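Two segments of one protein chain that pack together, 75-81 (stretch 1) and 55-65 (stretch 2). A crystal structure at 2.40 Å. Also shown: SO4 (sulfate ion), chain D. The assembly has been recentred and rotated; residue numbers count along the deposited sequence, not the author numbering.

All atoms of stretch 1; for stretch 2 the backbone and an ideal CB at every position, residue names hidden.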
ATOM      1  N   VAL A  75      -8.220  11.291 -13.428  1.00 44.56           N
ATOM      2  CA  VAL A  75      -7.623   9.989 -13.121  1.00 43.58           C
ATOM      3  C   VAL A  75      -7.044  10.040 -11.723  1.00 46.84           C
ATOM      4  O   VAL A  75      -6.372  11.016 -11.374  1.00 45.59           O
ATOM      5  CB  VAL A  75      -6.506   9.582 -14.155  1.00 45.89           C
ATOM      6  CG1 VAL A  75      -6.063   8.126 -13.968  1.00 44.64           C
ATOM      7  CG2 VAL A  75      -6.950   9.829 -15.575  1.00 46.79           C
ATOM      8  N   VAL A  76      -7.255   8.966 -10.942  1.00 42.77           N
ATOM      9  CA  VAL A  76      -6.725   8.874  -9.583  1.00 39.76           C
ATOM     10  C   VAL A  76      -6.149   7.493  -9.358  1.00 42.71           C
ATOM     11  O   VAL A  76      -6.838   6.499  -9.532  1.00 43.63           O
ATOM     12  CB  VAL A  76      -7.789   9.228  -8.507  1.00 42.09           C
ATOM     13  CG1 VAL A  76      -7.226   9.088  -7.097  1.00 40.74           C
ATOM     14  CG2 VAL A  76      -8.338  10.629  -8.713  1.00 42.01           C
ATOM     15  N   SER A  77      -4.892   7.442  -8.943  1.00 38.67           N
ATOM     16  CA  SER A  77      -4.191   6.214  -8.574  1.00 37.22           C
ATOM     17  C   SER A  77      -3.981   6.186  -7.084  1.00 38.33           C
ATOM     18  O   SER A  77      -3.493   7.155  -6.521  1.00 36.98           O
ATOM     19  CB  SER A  77      -2.858   6.094  -9.300  1.00 40.48           C
ATOM     20  OG  SER A  77      -3.070   5.548 -10.587  1.00 46.37           O
ATOM     21  N   ILE A  78      -4.411   5.103  -6.436  1.00 37.39           N
ATOM     22  CA  ILE A  78      -4.258   4.914  -4.979  1.00 36.45           C
ATOM     23  C   ILE A  78      -3.396   3.668  -4.706  1.00 37.76           C
ATOM     24  O   ILE A  78      -3.643   2.617  -5.273  1.00 38.11           O
ATOM     25  CB  ILE A  78      -5.622   4.831  -4.218  1.00 39.70           C
ATOM     26  CG1 ILE A  78      -6.576   5.997  -4.562  1.00 40.68           C
ATOM     27  CG2 ILE A  78      -5.433   4.662  -2.703  1.00 38.90           C
ATOM     28  CD1 ILE A  78      -6.207   7.381  -4.090  1.00 43.00           C
ATOM     29  N   THR A  79      -2.403   3.798  -3.841  1.00 33.51           N
ATOM     30  CA  THR A  79      -1.585   2.680  -3.384  1.00 32.98           C
ATOM     31  C   THR A  79      -1.695   2.633  -1.873  1.00 38.32           C
ATOM     32  O   THR A  79      -1.385   3.628  -1.202  1.00 37.59           O
ATOM     33  CB  THR A  79      -0.104   2.748  -3.832  1.00 38.13           C
ATOM     34  OG1 THR A  79      -0.050   2.879  -5.248  1.00 45.15           O
ATOM     35  CG2 THR A  79       0.691   1.510  -3.413  1.00 29.29           C
ATOM     36  N   LEU A  80      -2.146   1.477  -1.343  1.00 33.36           N
ATOM     37  CA  LEU A  80      -2.202   1.256   0.085  1.00 32.49           C
ATOM     38  C   LEU A  80      -0.928   0.523   0.492  1.00 38.24           C
ATOM     39  O   LEU A  80      -0.677  -0.586   0.019  1.00 37.92           O
ATOM     40  CB  LEU A  80      -3.468   0.491   0.500  1.00 32.40           C
ATOM     41  CG  LEU A  80      -3.589   0.032   1.956  1.00 35.32           C
ATOM     42  CD1 LEU A  80      -3.754   1.220   2.899  1.00 34.11           C
ATOM     43  CD2 LEU A  80      -4.746  -0.937   2.106  1.00 33.54           C
ATOM     44  N   ASP A  81      -0.119   1.162   1.358  1.00 36.36           N
ATOM     45  CA  ASP A  81       1.114   0.560   1.876  1.00 37.18           C
ATOM     46  C   ASP A  81       0.870  -0.117   3.235  1.00 40.67           C
ATOM     47  O   ASP A  81      -0.056   0.253   3.945  1.00 39.45           O
ATOM     48  CB  ASP A  81       2.250   1.591   1.979  1.00 37.79           C
ATOM     49  CG  ASP A  81       2.729   2.109   0.643  1.00 38.50           C
ATOM     50  OD1 ASP A  81       3.004   1.276  -0.256  1.00 36.63           O
ATOM     51  OD2 ASP A  81       2.891   3.344   0.512  1.00 44.46           O
ATOM     52  N   UNK A  55     -11.911  -5.792   2.313  1.00 47.86           N
ATOM     53  CA  UNK A  55     -11.768  -4.553   3.074  1.00 45.71           C
ATOM     54  C   UNK A  55     -10.609  -3.702   2.542  1.00 47.84           C
ATOM     55  O   UNK A  55     -10.741  -2.485   2.469  1.00 46.93           O
ATOM     56  CB  UNK A  55     -11.552  -4.867   4.556  1.00 45.71           C
ATOM     57  N   UNK A  56      -9.496  -4.344   2.134  1.00 42.65           N
ATOM     58  CA  UNK A  56      -8.343  -3.663   1.557  1.00 39.86           C
ATOM     59  C   UNK A  56      -8.730  -3.014   0.225  1.00 43.94           C
ATOM     60  O   UNK A  56      -8.384  -1.861  -0.018  1.00 41.74           O
ATOM     61  CB  UNK A  56      -7.182  -4.641   1.362  1.00 39.86           C
ATOM     62  N   UNK A  57      -9.478  -3.742  -0.619  1.00 43.78           N
ATOM     63  CA  UNK A  57      -9.999  -3.261  -1.904  1.00 43.28           C
ATOM     64  C   UNK A  57     -10.982  -2.096  -1.691  1.00 47.03           C
ATOM     65  O   UNK A  57     -10.836  -1.061  -2.331  1.00 46.47           O
ATOM     66  CB  UNK A  57     -10.685  -4.401  -2.659  1.00 43.28           C
ATOM     67  N   UNK A  58     -11.931  -2.240  -0.746  1.00 43.98           N
ATOM     68  CA  UNK A  58     -12.922  -1.206  -0.422  1.00 43.79           C
ATOM     69  C   UNK A  58     -12.256   0.088   0.037  1.00 46.08           C
ATOM     70  O   UNK A  58     -12.788   1.159  -0.237  1.00 45.76           O
ATOM     71  CB  UNK A  58     -13.877  -1.709   0.662  1.00 43.79           C
ATOM     72  N   UNK A  59     -11.081  -0.012   0.698  1.00 40.38           N
ATOM     73  CA  UNK A  59     -10.322   1.133   1.203  1.00 38.16           C
ATOM     74  C   UNK A  59      -9.758   1.960   0.027  1.00 40.65           C
ATOM     75  O   UNK A  59      -9.925   3.187   0.008  1.00 40.42           O
ATOM     76  CB  UNK A  59      -9.191   0.660   2.118  1.00 38.16           C
ATOM     77  N   UNK A  60      -9.128   1.287  -0.955  1.00 35.17           N
ATOM     78  CA  UNK A  60      -8.532   1.962  -2.105  1.00 35.45           C
ATOM     79  C   UNK A  60      -9.622   2.475  -3.043  1.00 42.91           C
ATOM     80  O   UNK A  60      -9.459   3.566  -3.593  1.00 44.02           O
ATOM     81  CB  UNK A  60      -7.586   1.019  -2.852  1.00 35.45           C
ATOM     82  N   UNK A  61     -10.749   1.731  -3.175  1.00 40.79           N
ATOM     83  CA  UNK A  61     -11.897   2.167  -3.973  1.00 40.18           C
ATOM     84  C   UNK A  61     -12.428   3.480  -3.395  1.00 43.63           C
ATOM     85  O   UNK A  61     -12.549   4.435  -4.143  1.00 45.04           O
ATOM     86  CB  UNK A  61     -12.992   1.098  -3.995  1.00 40.18           C
ATOM     87  N   UNK A  62     -12.689   3.542  -2.076  1.00 40.58           N
ATOM     88  CA  UNK A  62     -13.223   4.720  -1.372  1.00 40.46           C
ATOM     89  C   UNK A  62     -12.264   5.892  -1.424  1.00 45.53           C
ATOM     90  O   UNK A  62     -12.718   7.015  -1.582  1.00 45.74           O
ATOM     91  CB  UNK A  62     -13.530   4.376   0.087  1.00 40.46           C
ATOM     92  N   UNK A  63     -10.938   5.644  -1.296  1.00 41.80           N
ATOM     93  CA  UNK A  63      -9.940   6.696  -1.377  1.00 39.47           C
ATOM     94  C   UNK A  63      -9.917   7.276  -2.801  1.00 44.49           C
ATOM     95  O   UNK A  63      -9.930   8.499  -2.948  1.00 45.62           O
ATOM     96  CB  UNK A  63      -8.562   6.161  -0.983  1.00 39.47           C
ATOM     97  N   UNK A  64      -9.959   6.408  -3.840  1.00 41.20           N
ATOM     98  CA  UNK A  64      -9.969   6.825  -5.265  1.00 41.38           C
ATOM     99  C   UNK A  64     -11.155   7.757  -5.564  1.00 45.61           C
ATOM    100  O   UNK A  64     -10.955   8.823  -6.128  1.00 46.80           O
ATOM    101  CB  UNK A  64     -10.033   5.599  -6.178  1.00 41.38           C
ATOM    102  N   UNK A  65     -12.358   7.373  -5.136  1.00 41.26           N
ATOM    103  CA  UNK A  65     -13.599   8.123  -5.278  1.00 41.73           C
ATOM    104  C   UNK A  65     -13.530   9.461  -4.559  1.00 44.11           C
ATOM    105  O   UNK A  65     -13.929  10.472  -5.140  1.00 45.50           O
ATOM    106  CB  UNK A  65     -14.776   7.304  -4.745  1.00 41.73           C
TER
HETATM  107  S   SO4 D 301     -18.449   4.335 -10.963  1.00 92.42           S
HETATM  108  O1  SO4 D 301     -19.502   4.644  -9.986  1.00 93.95           O
HETATM  109  O2  SO4 D 301     -17.719   5.569 -11.264  1.00 91.99           O
HETATM  110  O3  SO4 D 301     -17.563   3.289 -10.413  1.00 90.94           O
HETATM  111  O4  SO4 D 301     -19.058   3.833 -12.197  1.00 93.50           O

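Stretch 2 is helical throughout, with phi/psi near -65/-42, and crosses strand 75-81 at 146° between N-to-C directions, the axes approaching to 8.0 Å. The strand alternates: Val-76, Ile-78 and Leu-80 point toward the helix, Ser-77 and Thr-79 away. The facing surface is therefore apolar and offers no side-chain donor or acceptor.

At position 55 nothing of the strand lies within 5.5 Å of the ideal CB, so the strand sets no preference; the residue is Gln-55.

Position 56 points sideways, with its ideal CB 4.5 Å from Leu-80 CD2. A short side chain would fit, but a flexible apolar one could reach the leucine. It is Leu-56, whose end comes nearer than its CA-to-CB bond suggests: CD2 lies 3.7 Å from Leu-80 CD2.

Positions 57 and 58 have no strand atom near their ideal CBs, 57 pointing away and 58 lying out of reach. Many residues would serve; the residues are Ala-57 and Ala-58.

Position 59 is sideways, its ideal CB 4.7 Å from Leu-80 CD2. Small or medium side chains suit, including a polar one able to turn back to the helix backbone. Thr-59 does so: at chi1 -58° its OG1 donates to Gln-55 O at 2.7 Å.

Position 60 points toward the strand, its CA 5.9 Å from Ile-78 CA. Its ideal CB is 4.2 Å from Ile-78 CG2 and 5.3 Å from Leu-80 CB, which favours an apolar side chain. Val-60 places CG1 3.8 Å from Ile-78 CG2 and 3.7 Å from Leu-80 CB, so one methyl touches both residues.

Positions 61 and 62 point away, so the strand sets no preference; they are Ile-61 and Ala-62.

Position 63 points toward the strand, and its ideal CB is already 3.9 Å from Ile-78 CG2. A single methyl is enough for contact, and Ala-63 CB makes it at that same distance.

Position 64 is sideways, but the backbones are close: its CA is 5.8 Å from Val-76 CA. With the ideal CB 3.8 Å from Ile-78 CG1 and 4.6 Å from Val-76 CG1, a small apolar residue fits well. Ala-64 packs CB 3.8 Å from Ile-78 CG1.

Position 65 points away from the strand, so a long polar side chain is admissible, and the sulfate ion suggests a cationic one. Arg-65 extends to it, NH1 forming weak hydrogen bonds to SO4 O1 (3.0 Å) and O3 (3.1 Å).

Stretch 2 (55-65) QLAATVIAAAR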
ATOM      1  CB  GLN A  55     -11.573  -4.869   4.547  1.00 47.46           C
ATOM      2  CG  GLN A  55     -12.882  -5.237   5.231  1.00 55.93           C
ATOM      3  CD  GLN A  55     -12.687  -5.781   6.617  1.00 71.03           C
ATOM      4  OE1 GLN A  55     -11.619  -6.274   6.976  1.00 63.49           O
ATOM      5  NE2 GLN A  55     -13.727  -5.718   7.429  1.00 66.46           N
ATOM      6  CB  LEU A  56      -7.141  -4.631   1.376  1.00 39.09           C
ATOM      7  CG  LEU A  56      -6.528  -5.247   2.671  1.00 41.99           C
ATOM      8  CD1 LEU A  56      -5.493  -6.285   2.323  1.00 41.53           C
ATOM      9  CD2 LEU A  56      -5.925  -4.178   3.573  1.00 38.31           C
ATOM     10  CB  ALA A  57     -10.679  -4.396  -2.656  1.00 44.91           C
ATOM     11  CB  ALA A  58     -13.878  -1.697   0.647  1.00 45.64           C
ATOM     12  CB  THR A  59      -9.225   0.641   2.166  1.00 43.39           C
ATOM     13  OG1 THR A  59      -9.854  -0.086   3.212  1.00 44.56           O
ATOM     14  CG2 THR A  59      -8.409   1.785   2.794  1.00 38.18           C
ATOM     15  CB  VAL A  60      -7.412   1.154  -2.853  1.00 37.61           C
ATOM     16  CG1 VAL A  60      -6.152   1.030  -1.976  1.00 35.72           C
ATOM     17  CG2 VAL A  60      -7.901  -0.217  -3.325  1.00 37.70           C
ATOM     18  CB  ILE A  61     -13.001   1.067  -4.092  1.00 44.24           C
ATOM     19  CG1 ILE A  61     -12.477  -0.141  -4.936  1.00 45.15           C
ATOM     20  CG2 ILE A  61     -14.304   1.624  -4.719  1.00 42.24           C
ATOM     21  CD1 ILE A  61     -13.256  -1.480  -4.714  1.00 45.25           C
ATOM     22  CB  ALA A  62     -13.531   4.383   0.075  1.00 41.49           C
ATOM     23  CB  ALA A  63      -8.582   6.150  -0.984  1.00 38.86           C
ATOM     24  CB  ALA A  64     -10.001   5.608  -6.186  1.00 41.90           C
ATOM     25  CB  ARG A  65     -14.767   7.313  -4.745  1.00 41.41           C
ATOM     26  CG  ARG A  65     -15.058   6.088  -5.574  1.00 47.81           C
ATOM     27  CD  ARG A  65     -16.449   5.618  -5.233  1.00 58.27           C
ATOM     28  NE  ARG A  65     -16.701   4.241  -5.645  1.00 52.66           N
ATOM     29  CZ  ARG A  65     -17.205   3.904  -6.818  1.00 63.30           C
ATOM     30  NH1 ARG A  65     -17.483   4.835  -7.720  1.00 59.29           N
ATOM     31  NH2 ARG A  65     -17.432   2.635  -7.105  1.00 58.19           N
TER
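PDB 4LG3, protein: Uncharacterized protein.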